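Putative acetyltransferase Sthe_0691 (Sphaerobacter thermophilus, PDB 3SHP) probably transfers an acetyl group from acetyl-coenzyme A to an acceptor that is not known, as GNAT-type acetyltransferases do. Local coordinates at residues 17-20 against 21-25; 64-68 against 69-73; 95-98 against 99-102; 107-110 against 111-114; 152-155 against 156-159. All coordinates share one frame; numbering follows the deposited sequence.

Contact 1. Residues 17-20 against 21-25; sequences RAMV and EDDKH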
loop_
_atom_site.group_PDB
_atom_site.type_symbol
_atom_site.label_atom_id
_atom_site.label_comp_id
_atom_site.label_asym_id
_atom_site.label_seq_id
_atom_site.Cartn_x
_atom_site.Cartn_y
_atom_site.Cartn_z
ATOM N N ARG A 17 26.712 16.411 17.607
ATOM C CA ARG A 17 26.658 15.870 18.956
ATOM C C ARG A 17 25.758 14.640 18.866
ATOM O O ARG A 17 25.054 14.478 17.900
ATOM C CB ARG A 17 26.047 16.896 19.916
ATOM C CG ARG A 17 24.647 17.462 19.470
ATOM C CD ARG A 17 23.800 17.859 20.689
ATOM N NE ARG A 17 22.518 18.448 20.312
ATOM C CZ ARG A 17 21.404 17.768 20.016
ATOM N NH1 ARG A 17 21.379 16.427 20.050
ATOM N NH2 ARG A 17 20.298 18.443 19.679
ATOM N N ALA A 18 25.786 13.793 19.882
ATOM C CA ALA A 18 24.932 12.613 19.929
ATOM C C ALA A 18 23.473 13.014 19.737
ATOM O O ALA A 18 22.985 13.943 20.384
ATOM C CB ALA A 18 25.133 11.847 21.259
HETATM N N MSE A 19 22.802 12.370 18.794
HETATM C CA MSE A 19 21.361 12.559 18.623
HETATM C C MSE A 19 20.664 11.918 19.821
HETATM O O MSE A 19 21.033 10.819 20.249
HETATM C CB MSE A 19 20.882 11.919 17.322
HETATM C CG MSE A 19 19.426 12.190 17.016
HETATM SE SE MSE A 19 19.148 11.947 15.140
HETATM C CE MSE A 19 17.431 12.811 14.849
ATOM N N VAL A 20 19.687 12.629 20.374
ATOM C CA VAL A 20 18.925 12.163 21.522
ATOM C C VAL A 20 17.449 11.996 21.133
ATOM O O VAL A 20 17.025 12.466 20.080
ATOM C CB VAL A 20 19.087 13.119 22.733
ATOM C CG1 VAL A 20 20.526 13.084 23.250
ATOM C CG2 VAL A 20 18.648 14.564 22.383
ATOM N N GLU A 21 16.692 11.289 21.967
ATOM C CA GLU A 21 15.276 10.947 21.700
ATOM C C GLU A 21 14.405 12.158 21.302
ATOM O O GLU A 21 13.546 12.055 20.416
ATOM C CB GLU A 21 14.676 10.236 22.910
ATOM C CG GLU A 21 15.408 8.955 23.212
ATOM C CD GLU A 21 14.880 8.215 24.422
ATOM O OE1 GLU A 21 14.349 8.855 25.355
ATOM O OE2 GLU A 21 15.039 6.971 24.449
ATOM N N ASP A 22 14.649 13.277 21.971
ATOM C CA ASP A 22 14.048 14.564 21.672
ATOM C C ASP A 22 14.226 14.972 20.190
ATOM O O ASP A 22 13.259 15.342 19.514
ATOM C CB ASP A 22 14.708 15.611 22.556
ATOM C CG ASP A 22 13.791 16.720 22.903
ATOM O OD1 ASP A 22 12.811 16.441 23.655
ATOM O OD2 ASP A 22 14.055 17.869 22.447
ATOM N N ASP A 23 15.454 14.888 19.689
ATOM C CA ASP A 23 15.699 15.134 18.270
ATOM C C ASP A 23 14.839 14.263 17.347
ATOM O O ASP A 23 14.207 14.764 16.403
ATOM C CB ASP A 23 17.166 14.895 17.932
ATOM C CG ASP A 23 18.115 15.750 18.771
ATOM O OD1 ASP A 23 17.750 16.889 19.150
ATOM O OD2 ASP A 23 19.239 15.288 19.027
ATOM N N LYS A 24 14.847 12.956 17.623
ATOM C CA LYS A 24 14.162 11.978 16.799
ATOM C C LYS A 24 12.674 12.264 16.751
ATOM O O LYS A 24 12.054 12.195 15.681
ATOM C CB LYS A 24 14.459 10.540 17.283
ATOM C CG LYS A 24 15.954 10.195 17.145
ATOM C CD LYS A 24 16.267 8.733 17.271
ATOM C CE LYS A 24 16.538 8.312 18.682
ATOM N NZ LYS A 24 16.897 6.846 18.689
ATOM N N HIS A 25 12.119 12.623 17.905
ATOM C CA HIS A 25 10.710 12.903 17.995
ATOM C C HIS A 25 10.357 14.137 17.144
ATOM O O HIS A 25 9.482 14.057 16.267
ATOM C CB HIS A 25 10.263 13.069 19.454
ATOM C CG HIS A 25 8.810 13.393 19.601
ATOM N ND1 HIS A 25 7.830 12.423 19.624
ATOM C CD2 HIS A 25 8.168 14.582 19.723
ATOM C CE1 HIS A 25 6.648 12.998 19.764
ATOM N NE2 HIS A 25 6.825 14.308 19.819
HETATM O O HOH W 1 19.827 8.379 19.593
#

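Contact 2. Residues 64-68 against 69-73; sequences IVRRS and DEAVV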
loop_
_atom_site.group_PDB
_atom_site.type_symbol
_atom_site.label_atom_id
_atom_site.label_comp_id
_atom_site.label_asym_id
_atom_site.label_seq_id
_atom_site.Cartn_x
_atom_site.Cartn_y
_atom_site.Cartn_z
ATOM N N ILE A 64 23.055 16.896 13.460
ATOM C CA ILE A 64 23.768 18.041 12.904
ATOM C C ILE A 64 22.956 19.266 13.325
ATOM O O ILE A 64 21.757 19.361 13.022
ATOM C CB ILE A 64 23.873 17.946 11.390
ATOM C CG1 ILE A 64 24.575 16.633 10.979
ATOM C CG2 ILE A 64 24.558 19.210 10.801
ATOM C CD1 ILE A 64 24.451 16.319 9.460
ATOM N N VAL A 65 23.590 20.183 14.050
ATOM C CA VAL A 65 22.853 21.258 14.709
ATOM C C VAL A 65 23.338 22.594 14.182
ATOM O O VAL A 65 24.530 22.881 14.211
ATOM C CB VAL A 65 23.014 21.204 16.268
ATOM C CG1 VAL A 65 22.218 22.308 16.951
ATOM C CG2 VAL A 65 22.634 19.823 16.845
ATOM N N ARG A 66 22.411 23.412 13.685
ATOM C CA ARG A 66 22.779 24.736 13.218
ATOM C C ARG A 66 23.017 25.634 14.404
ATOM O O ARG A 66 22.138 25.816 15.240
ATOM C CB ARG A 66 21.716 25.336 12.294
ATOM C CG ARG A 66 22.170 26.604 11.597
ATOM C CD ARG A 66 21.244 26.999 10.471
ATOM N NE ARG A 66 19.826 26.994 10.859
ATOM C CZ ARG A 66 18.815 26.932 9.998
ATOM N NH1 ARG A 66 17.569 26.936 10.448
ATOM N NH2 ARG A 66 19.050 26.887 8.693
ATOM N N ARG A 67 24.229 26.185 14.461
ATOM C CA ARG A 67 24.666 27.063 15.534
ATOM C C ARG A 67 23.792 28.326 15.721
ATOM O O ARG A 67 23.388 28.627 16.846
ATOM C CB ARG A 67 26.151 27.449 15.326
ATOM C CG ARG A 67 27.134 26.203 15.329
ATOM C CD ARG A 67 28.591 26.583 15.139
ATOM N NE ARG A 67 28.950 27.711 15.996
ATOM C CZ ARG A 67 29.992 28.522 15.803
ATOM N NH1 ARG A 67 30.824 28.335 14.780
ATOM N NH2 ARG A 67 30.207 29.532 16.648
ATOM N N SER A 68 23.482 29.044 14.640
ATOM C CA SER A 68 22.721 30.315 14.778
ATOM C C SER A 68 21.411 30.149 15.550
ATOM O O SER A 68 21.090 30.979 16.388
ATOM C CB SER A 68 22.471 30.990 13.430
ATOM O OG SER A 68 21.789 30.105 12.543
ATOM N N ASP A 69 20.677 29.062 15.323
ATOM C CA ASP A 69 19.365 28.901 15.990
ATOM C C ASP A 69 19.171 27.602 16.767
ATOM O O ASP A 69 18.088 27.367 17.305
ATOM C CB ASP A 69 18.198 29.089 14.982
ATOM C CG ASP A 69 18.218 28.061 13.847
ATOM O OD1 ASP A 69 19.174 27.264 13.772
ATOM O OD2 ASP A 69 17.275 28.042 13.017
ATOM N N GLU A 70 20.204 26.757 16.809
ATOM C CA GLU A 70 20.145 25.475 17.528
ATOM C C GLU A 70 19.195 24.460 16.913
ATOM O O GLU A 70 18.820 23.480 17.568
ATOM C CB GLU A 70 19.797 25.680 19.006
ATOM C CG GLU A 70 20.883 26.404 19.794
ATOM C CD GLU A 70 22.093 25.519 20.001
ATOM O OE1 GLU A 70 21.896 24.303 20.169
ATOM O OE2 GLU A 70 23.233 26.026 19.997
ATOM N N ALA A 71 18.814 24.676 15.657
ATOM C CA ALA A 71 17.915 23.765 14.969
ATOM C C ALA A 71 18.665 22.510 14.548
ATOM O O ALA A 71 19.800 22.577 14.056
ATOM C CB ALA A 71 17.320 24.444 13.758
ATOM N N VAL A 72 18.028 21.361 14.738
ATOM C CA VAL A 72 18.584 20.113 14.225
ATOM C C VAL A 72 18.256 20.112 12.732
ATOM O O VAL A 72 17.072 20.059 12.365
ATOM C CB VAL A 72 17.975 18.888 14.951
ATOM C CG1 VAL A 72 18.397 17.559 14.256
ATOM C CG2 VAL A 72 18.363 18.902 16.464
ATOM N N VAL A 73 19.288 20.211 11.889
ATOM C CA VAL A 73 19.110 20.328 10.453
ATOM C C VAL A 73 19.419 19.019 9.706
ATOM O O VAL A 73 19.185 18.900 8.485
ATOM C CB VAL A 73 19.932 21.506 9.870
ATOM C CG1 VAL A 73 19.517 22.823 10.530
ATOM C CG2 VAL A 73 21.465 21.249 10.014
#

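Contact 3. Residues 95-98 against 99-102; sequences LDDA and DVLR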
loop_
_atom_site.group_PDB
_atom_site.type_symbol
_atom_site.label_atom_id
_atom_site.label_comp_id
_atom_site.label_asym_id
_atom_site.label_seq_id
_atom_site.Cartn_x
_atom_site.Cartn_y
_atom_site.Cartn_z
ATOM N N LEU A 95 15.307 22.440 4.529
ATOM C CA LEU A 95 16.506 23.268 4.464
ATOM C C LEU A 95 16.610 24.005 3.134
ATOM O O LEU A 95 16.239 23.472 2.088
ATOM C CB LEU A 95 17.759 22.438 4.699
ATOM C CG LEU A 95 18.183 22.205 6.139
ATOM C CD1 LEU A 95 19.361 21.230 6.125
ATOM C CD2 LEU A 95 18.603 23.511 6.831
ATOM N N ASP A 96 17.087 25.242 3.182
ATOM C CA ASP A 96 17.253 26.037 1.972
ATOM C C ASP A 96 18.376 25.498 1.080
ATOM O O ASP A 96 18.200 25.393 -0.148
ATOM C CB ASP A 96 17.517 27.506 2.330
ATOM C CG ASP A 96 16.254 28.343 2.312
ATOM O OD1 ASP A 96 15.358 28.013 1.503
ATOM O OD2 ASP A 96 16.165 29.333 3.089
ATOM N N ASP A 97 19.507 25.158 1.701
ATOM C CA ASP A 97 20.679 24.650 0.991
ATOM C C ASP A 97 21.332 23.543 1.837
ATOM O O ASP A 97 22.283 23.759 2.576
ATOM C CB ASP A 97 21.671 25.792 0.713
ATOM C CG ASP A 97 22.852 25.373 -0.203
ATOM O OD1 ASP A 97 23.070 24.148 -0.463
ATOM O OD2 ASP A 97 23.573 26.308 -0.661
ATOM N N ALA A 98 20.779 22.356 1.719
ATOM C CA ALA A 98 21.191 21.265 2.525
ATOM C C ALA A 98 22.668 20.902 2.266
ATOM O O ALA A 98 23.382 20.513 3.191
ATOM C CB ALA A 98 20.281 20.109 2.275
ATOM N N ASP A 99 23.127 21.087 1.030
ATOM C CA ASP A 99 24.449 20.615 0.608
ATOM C C ASP A 99 25.598 21.305 1.348
ATOM O O ASP A 99 26.581 20.641 1.686
ATOM C CB ASP A 99 24.605 20.767 -0.913
ATOM C CG ASP A 99 25.825 20.019 -1.473
ATOM O OD1 ASP A 99 26.187 18.908 -1.004
ATOM O OD2 ASP A 99 26.403 20.558 -2.425
ATOM N N VAL A 100 25.479 22.621 1.587
ATOM C CA VAL A 100 26.538 23.386 2.303
ATOM C C VAL A 100 26.701 22.854 3.730
ATOM O O VAL A 100 27.812 22.707 4.232
ATOM C CB VAL A 100 26.234 24.935 2.384
ATOM C CG1 VAL A 100 27.380 25.700 3.079
ATOM C CG2 VAL A 100 26.025 25.547 1.016
ATOM N N LEU A 101 25.574 22.560 4.367
ATOM C CA LEU A 101 25.574 22.115 5.750
ATOM C C LEU A 101 25.989 20.643 5.857
ATOM O O LEU A 101 26.744 20.287 6.759
ATOM C CB LEU A 101 24.196 22.349 6.394
ATOM C CG LEU A 101 23.698 23.809 6.410
ATOM C CD1 LEU A 101 22.364 23.923 7.090
ATOM C CD2 LEU A 101 24.640 24.686 7.126
ATOM N N ARG A 102 25.499 19.791 4.957
ATOM C CA ARG A 102 26.009 18.413 4.832
ATOM C C ARG A 102 27.523 18.346 4.621
ATOM O O ARG A 102 28.205 17.557 5.253
ATOM C CB ARG A 102 25.327 17.657 3.681
ATOM C CG ARG A 102 25.543 16.111 3.758
ATOM C CD ARG A 102 24.842 15.366 2.618
ATOM N NE ARG A 102 24.762 16.235 1.459
ATOM C CZ ARG A 102 23.625 16.607 0.873
ATOM N NH1 ARG A 102 22.458 16.119 1.285
ATOM N NH2 ARG A 102 23.670 17.449 -0.146
HETATM O O HOH W 2 21.338 21.608 -1.329
#

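Contact 4. Residues 107-110 against 111-114; sequences ELVV and PWLR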
loop_
_atom_site.group_PDB
_atom_site.type_symbol
_atom_site.label_atom_id
_atom_site.label_comp_id
_atom_site.label_asym_id
_atom_site.label_seq_id
_atom_site.Cartn_x
_atom_site.Cartn_y
_atom_site.Cartn_z
ATOM N N GLU A 107 33.089 17.394 6.751
ATOM C CA GLU A 107 34.397 17.935 7.152
ATOM C C GLU A 107 34.682 17.697 8.624
ATOM O O GLU A 107 35.821 17.435 9.000
ATOM C CB GLU A 107 34.495 19.442 6.880
ATOM C CG GLU A 107 34.558 19.796 5.412
ATOM C CD GLU A 107 34.602 21.301 5.147
ATOM O OE1 GLU A 107 34.164 22.112 6.005
ATOM O OE2 GLU A 107 35.073 21.668 4.051
ATOM N N LEU A 108 33.651 17.821 9.449
ATOM C CA LEU A 108 33.780 17.678 10.892
ATOM C C LEU A 108 33.938 16.240 11.319
ATOM O O LEU A 108 34.783 15.950 12.152
ATOM C CB LEU A 108 32.577 18.294 11.627
ATOM C CG LEU A 108 32.338 19.783 11.296
ATOM C CD1 LEU A 108 31.158 20.303 12.067
ATOM C CD2 LEU A 108 33.584 20.639 11.557
ATOM N N VAL A 109 33.125 15.349 10.762
ATOM C CA VAL A 109 33.045 13.978 11.264
ATOM C C VAL A 109 34.238 13.109 10.822
ATOM O O VAL A 109 34.668 12.250 11.576
ATOM C CB VAL A 109 31.676 13.301 10.907
ATOM C CG1 VAL A 109 31.648 12.851 9.471
ATOM C CG2 VAL A 109 31.406 12.106 11.817
ATOM N N VAL A 110 34.790 13.347 9.633
ATOM C CA VAL A 110 35.893 12.502 9.125
ATOM C C VAL A 110 37.172 12.539 9.982
ATOM O O VAL A 110 37.683 11.481 10.388
ATOM C CB VAL A 110 36.188 12.741 7.606
ATOM C CG1 VAL A 110 37.467 11.964 7.151
ATOM C CG2 VAL A 110 35.012 12.293 6.777
ATOM N N PRO A 111 37.681 13.742 10.306
ATOM C CA PRO A 111 38.908 13.716 11.108
ATOM C C PRO A 111 38.692 13.047 12.470
ATOM O O PRO A 111 39.616 12.374 12.974
ATOM C CB PRO A 111 39.250 15.202 11.305
ATOM C CG PRO A 111 38.460 15.935 10.258
ATOM C CD PRO A 111 37.210 15.117 10.063
ATOM N N TRP A 112 37.505 13.238 13.058
ATOM C CA TRP A 112 37.128 12.561 14.302
ATOM C C TRP A 112 37.164 11.027 14.120
ATOM O O TRP A 112 37.681 10.304 14.982
ATOM C CB TRP A 112 35.755 13.031 14.813
ATOM C CG TRP A 112 35.204 12.171 15.912
ATOM C CD1 TRP A 112 35.681 12.069 17.189
ATOM C CD2 TRP A 112 34.079 11.277 15.838
ATOM N NE1 TRP A 112 34.933 11.167 17.908
ATOM C CE2 TRP A 112 33.943 10.667 17.106
ATOM C CE3 TRP A 112 33.171 10.934 14.825
ATOM C CZ2 TRP A 112 32.932 9.729 17.393
ATOM C CZ3 TRP A 112 32.170 9.993 15.110
ATOM C CH2 TRP A 112 32.077 9.392 16.383
ATOM N N LEU A 113 36.628 10.553 13.000
ATOM C CA LEU A 113 36.603 9.124 12.691
ATOM C C LEU A 113 38.013 8.531 12.540
ATOM O O LEU A 113 38.287 7.443 13.059
ATOM C CB LEU A 113 35.745 8.835 11.438
ATOM C CG LEU A 113 34.215 8.764 11.601
ATOM C CD1 LEU A 113 33.530 8.404 10.274
ATOM C CD2 LEU A 113 33.759 7.784 12.684
ATOM N N ARG A 114 38.899 9.246 11.844
ATOM C CA ARG A 114 40.284 8.793 11.670
ATOM C C ARG A 114 41.062 8.765 12.980
ATOM O O ARG A 114 41.793 7.812 13.235
ATOM C CB ARG A 114 41.049 9.645 10.653
ATOM C CG ARG A 114 40.529 9.609 9.191
ATOM C CD ARG A 114 41.553 10.350 8.297
ATOM N NE ARG A 114 41.184 10.569 6.891
ATOM C CZ ARG A 114 41.439 9.726 5.888
ATOM N NH1 ARG A 114 41.107 10.072 4.660
ATOM N NH2 ARG A 114 42.015 8.542 6.096
#

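Contact 5. Residues 152-155 against 156-159; sequences IARA and GHRV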
loop_
_atom_site.group_PDB
_atom_site.type_symbol
_atom_site.label_atom_id
_atom_site.label_comp_id
_atom_site.label_asym_id
_atom_site.label_seq_id
_atom_site.Cartn_x
_atom_site.Cartn_y
_atom_site.Cartn_z
ATOM N N ILE A 152 19.384 7.337 -7.190
ATOM C CA ILE A 152 18.719 8.358 -6.374
ATOM C C ILE A 152 17.679 9.134 -7.191
ATOM O O ILE A 152 18.030 9.777 -8.191
ATOM C CB ILE A 152 19.749 9.376 -5.755
ATOM C CG1 ILE A 152 20.904 8.680 -4.977
ATOM C CG2 ILE A 152 19.045 10.393 -4.854
ATOM C CD1 ILE A 152 20.448 7.680 -3.936
ATOM N N ALA A 153 16.414 9.085 -6.771
ATOM C CA ALA A 153 15.351 9.910 -7.392
ATOM C C ALA A 153 15.542 11.406 -7.128
ATOM O O ALA A 153 15.753 11.807 -5.998
ATOM C CB ALA A 153 13.945 9.480 -6.885
ATOM N N ARG A 154 15.473 12.212 -8.183
ATOM C CA ARG A 154 15.363 13.657 -8.072
ATOM C C ARG A 154 14.130 14.106 -8.872
ATOM O O ARG A 154 13.409 13.290 -9.476
ATOM C CB ARG A 154 16.636 14.356 -8.614
ATOM C CG ARG A 154 17.959 14.016 -7.887
ATOM C CD ARG A 154 17.964 14.515 -6.416
ATOM N NE ARG A 154 19.306 14.454 -5.847
ATOM C CZ ARG A 154 19.590 14.171 -4.577
ATOM N NH1 ARG A 154 18.634 13.895 -3.684
ATOM N NH2 ARG A 154 20.858 14.152 -4.189
ATOM N N ALA A 155 13.901 15.410 -8.901
ATOM C CA ALA A 155 12.772 15.935 -9.613
ATOM C C ALA A 155 13.057 15.794 -11.102
ATOM O O ALA A 155 14.047 16.361 -11.603
ATOM C CB ALA A 155 12.548 17.390 -9.232
ATOM N N GLY A 156 12.218 15.006 -11.787
ATOM C CA GLY A 156 12.327 14.832 -13.216
ATOM C C GLY A 156 13.420 13.898 -13.738
ATOM O O GLY A 156 13.485 13.659 -14.920
ATOM N N HIS A 157 14.277 13.366 -12.866
ATOM C CA HIS A 157 15.456 12.608 -13.300
ATOM C C HIS A 157 16.017 11.867 -12.097
ATOM O O HIS A 157 15.506 12.019 -10.994
ATOM C CB HIS A 157 16.550 13.523 -13.946
ATOM C CG HIS A 157 17.222 14.467 -12.982
ATOM N ND1 HIS A 157 16.558 15.516 -12.374
ATOM C CD2 HIS A 157 18.502 14.525 -12.529
ATOM C CE1 HIS A 157 17.398 16.172 -11.585
ATOM N NE2 HIS A 157 18.581 15.588 -11.656
ATOM N N ARG A 158 17.056 11.064 -12.329
ATOM C CA ARG A 158 17.716 10.306 -11.280
ATOM C C ARG A 158 19.196 10.570 -11.371
ATOM O O ARG A 158 19.688 10.895 -12.444
ATOM C CB ARG A 158 17.438 8.814 -11.435
ATOM C CG ARG A 158 15.936 8.486 -11.446
ATOM C CD ARG A 158 15.682 6.989 -11.409
ATOM N NE ARG A 158 16.094 6.363 -10.145
ATOM C CZ ARG A 158 15.319 6.261 -9.073
ATOM N NH1 ARG A 158 14.070 6.764 -9.096
ATOM N NH2 ARG A 158 15.795 5.663 -7.976
ATOM N N VAL A 159 19.894 10.476 -10.243
ATOM C CA VAL A 159 21.339 10.647 -10.225
ATOM C C VAL A 159 22.015 9.462 -9.533
ATOM O O VAL A 159 21.378 8.720 -8.777
ATOM C CB VAL A 159 21.774 11.962 -9.557
ATOM C CG1 VAL A 159 21.056 13.174 -10.212
ATOM C CG2 VAL A 159 21.544 11.906 -8.068
#

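Contact 1. Residues 17-20 against 21-25
Arg17 and Asp23 form an end-on salt bridge across the turn that leads from strand 14-18 into helix 21-26. Arg17 NH1 meets Asp23 OD2 at 2.6 Å, on the syn lone pair of that oxygen. Arg17 NH2 reaches Asp23 OD1 at 3.0 Å in a nearly straight bond. The guanidinium and carboxylate planes are 27° apart, so the groups are close to coplanar. The arginine chain is extended from CG to NE (chi3 177°), which carries its charge across to the helix. NH1 also donates to the carbonyl of Ala18.

A backbone bond adds to the grip. Val20, the N-cap residue, donates its N to Asp23 OD2 at 3.0 Å from above the carboxylate plane. Asp23, three residues after the N-cap, takes the Val20 N-H as the N3 residue of a capping box would, but the reciprocal bond is missing because valine has no polar side chain.

Apolar contacts flank the charges. Met19, a selenomethionine in the crystal, sets CG 3.6 Å from Asp23 CB. Its CE lies 3.8 Å from Lys24 CG. The Lys24 amine forms a salt bridge with Asp96 of the second subunit.

With an alanine in place of Arg17, Asp23 would probably lose its countercharge and be less firmly held against turning. Three donors grip one carboxylate in the first helical turn, and together they are likely to keep it ionised.

Contact 2. Residues 64-68 against 69-73
The turn of the beta hairpin formed by strands 58-66 and 72-80 is pinned by a side-on salt bridge between Arg66 and Asp69. Arg66 NE donates to Asp69 OD1 at 3.0 Å, from above the carboxylate plane. Arg66 NH1 reaches Asp69 OD2 at 2.8 Å, on its syn side. The planes of the two groups are 48° apart. A bend in the arginine chain (chi3 49°) turns its NE edge toward the aspartate. Val73 CG1 lies over the centre of one guanidinium face. Arg66 NH2 forms a salt bridge with Glu21 of the third subunit.

Asp69 also closes an Asx turn. Its OD1 accepts from Ala71 N at 3.2 Å, on the face opposite Arg66 NE. One oxygen thus holds both the arginine and the returning backbone. Glu70 sits at the corner in a left-handed backbone conformation (phi 68°), and its N makes a weak bond to Arg66 O. The Glu70 carboxylate accepts from Tyr15 OH through OE1.

Beyond the turn the strands pair in antiparallel fashion. Arg66 N donates to Ala71 O, and Val73 N to Ile64 O, each at 2.8 Å. Between these bonds Val65 and Val72 face each other as a non-hydrogen-bonded pair. Val65 CA comes 3.4 Å from Ala71 O in a CA-H...O contact. Ile64 and Val73 cross at about a right angle, with Ile64 CG2 3.8 Å from Val73 CG2. Val73 and Ile64 also pack on helix 98-116, through Leu101 and Ala105.

Contact 3. Residues 95-98 against 99-102
Asp97 places CG opposite its backbone N (chi1 -172°), which brings the carboxylate over the first turn of helix 98-116, beside Val100. The two side chains cross at about a right angle, with Asp97 OD2 3.1 Å from Val100 CG2. A water links Asp97 to the helix: it donates to Asp97 OD1 and accepts from Asp99 N at 3.0 Å.

Arg102 is bent at chi3 (29°), and the bend folds its guanidinium back along the helix to Asp99. Arg102 NH2 donates to Asp99 OD1 at 3.0 Å. It comes to the oxygen on its anti side, tilted from the carboxylate plane, while that oxygen lies in the guanidinium plane. This salt bridge spans three residues on one helical face. Asp99 has further partners: OD1 accepts from Thr133 OG1, and OD2 from the backbone N of Arg132. It therefore ties helix 98-116 to helix 131-139.

Arg102 N donates to Ala98 O at 2.8 Å in an almost straight helical bond. On the buried side Leu95 CD2 touches Leu101 CD1 at 3.8 Å; Leu95 also rests on Val73, and Leu101 on Met91 of strand 84-91. The backbone N of Asp96 bonds to Glu21 of the third subunit.

The contact marks the loop-to-helix junction after strand 84-91. In the GNAT fold the corresponding junction usually receives the pyrophosphate of acetyl-coenzyme A; this loop has aspartates and no glycine, so such a role is uncertain here.

Contact 4. Residues 107-110 against 111-114
Val109 and Trp112 make the apolar centre, with Val109 CG2 3.7 Å from Trp112 CE3. The methyl meets the indole at its edge, near the ring plane. Trp112 CG is turned opposite its backbone N (chi1 168°), which lets the benzo part of the ring lean back toward Val109. Val109 CG2 also lies 4.4 Å from Leu113 CG. Val109 and Leu113 are buried and both pack on Leu87 of strand 84-91. The indole also rests on Ile78, and it meets His117 edge-to-face.

One step outward, Pro111 interrupts the bonding of the helix. Its ring nitrogen has no hydrogen to give to Glu107 O. Instead Pro111 CD sits only 2.9 Å from Glu107 O, which is close for a carbon and an oxygen. The helix kinks here. Val110 CB also lies 3.6 Å from Pro111 CD.

Past the proline the regular pattern resumes. Leu113 N donates to Val109 O at 3.0 Å, and Arg114 N to Val110 O at 2.9 Å.

At the polar edge Val110 and Arg114 lie side by side and point the same way. Val110 CG1 comes 4.0 Å from Arg114 NE, alongside the chain, which is extended from CG to NE. The guanidinium then donates through NH1 to Ala140 O, while Val110 packs on Ala140 itself.

This is a proline-kinked helix in a beta-alpha-beta unit: it connects the parallel neighbours 84-91 and 121-127, as the corresponding helix does in the GNAT fold.

Contact 5. Residues 152-155 against 156-159
The His157 ring takes Arg154 on one face and Ala155 at its edge, at the end of a beta hairpin. Arg154 CB lies 3.9 Å from the His157 ring centroid, a CH-pi contact. In the ring plane His157 ND1 donates to Ala155 O at 2.8 Å, although it approaches from above the carbonyl plane. Ile152 CG2 lies over one face of the Arg154 guanidinium, toward its rim. The Arg158 guanidinium lays one face over the peptide link from Ile152 to Ala153. Arg158 NH1 is 3.5 Å from Ala153 CB.

The chain reverses at Ala155 and Gly156, whose backbone angles fit a type II turn. Gly156 has positive phi (78°), and a side chain there would clash with Ala155 O. Gly156 N donates to Asp160 of the fourth subunit. A leucine in place of His157 would probably leave Ala155 O without its side-chain donor and the turn less firmly held.

The Arg154 chain bends at chi2 (-65°), and its guanidinium forms salt bridges with Asp129 and Glu130. Arg158 donates through NE to Glu150 O. Ile152 and Val159 form an antiparallel hydrogen-bonded pair. Val159 N donates to Ile152 O, and Ile152 N to Val159 O, each at 2.9 Å.

How the contacts relate
The five contacts follow one another along the chain. Contacts 1 and 2 are about 12 Å apart between centres and share one sheet, in which strands 14-18 and 58-66 are neighbours. They touch where Arg17 and Asp23 pack on Val65 and Val72. Contact 3 is also about 12 Å from contact 2 between centres and meets it through Leu95 and Leu101. Contacts 3 and 4 sit on helix 98-116, with centres about 19 Å apart. Contact 5 lies near the periphery, about 29 Å from contact 4 between centres. Contact 4 touches no other chain of the assembly; the other four lie where subunits meet.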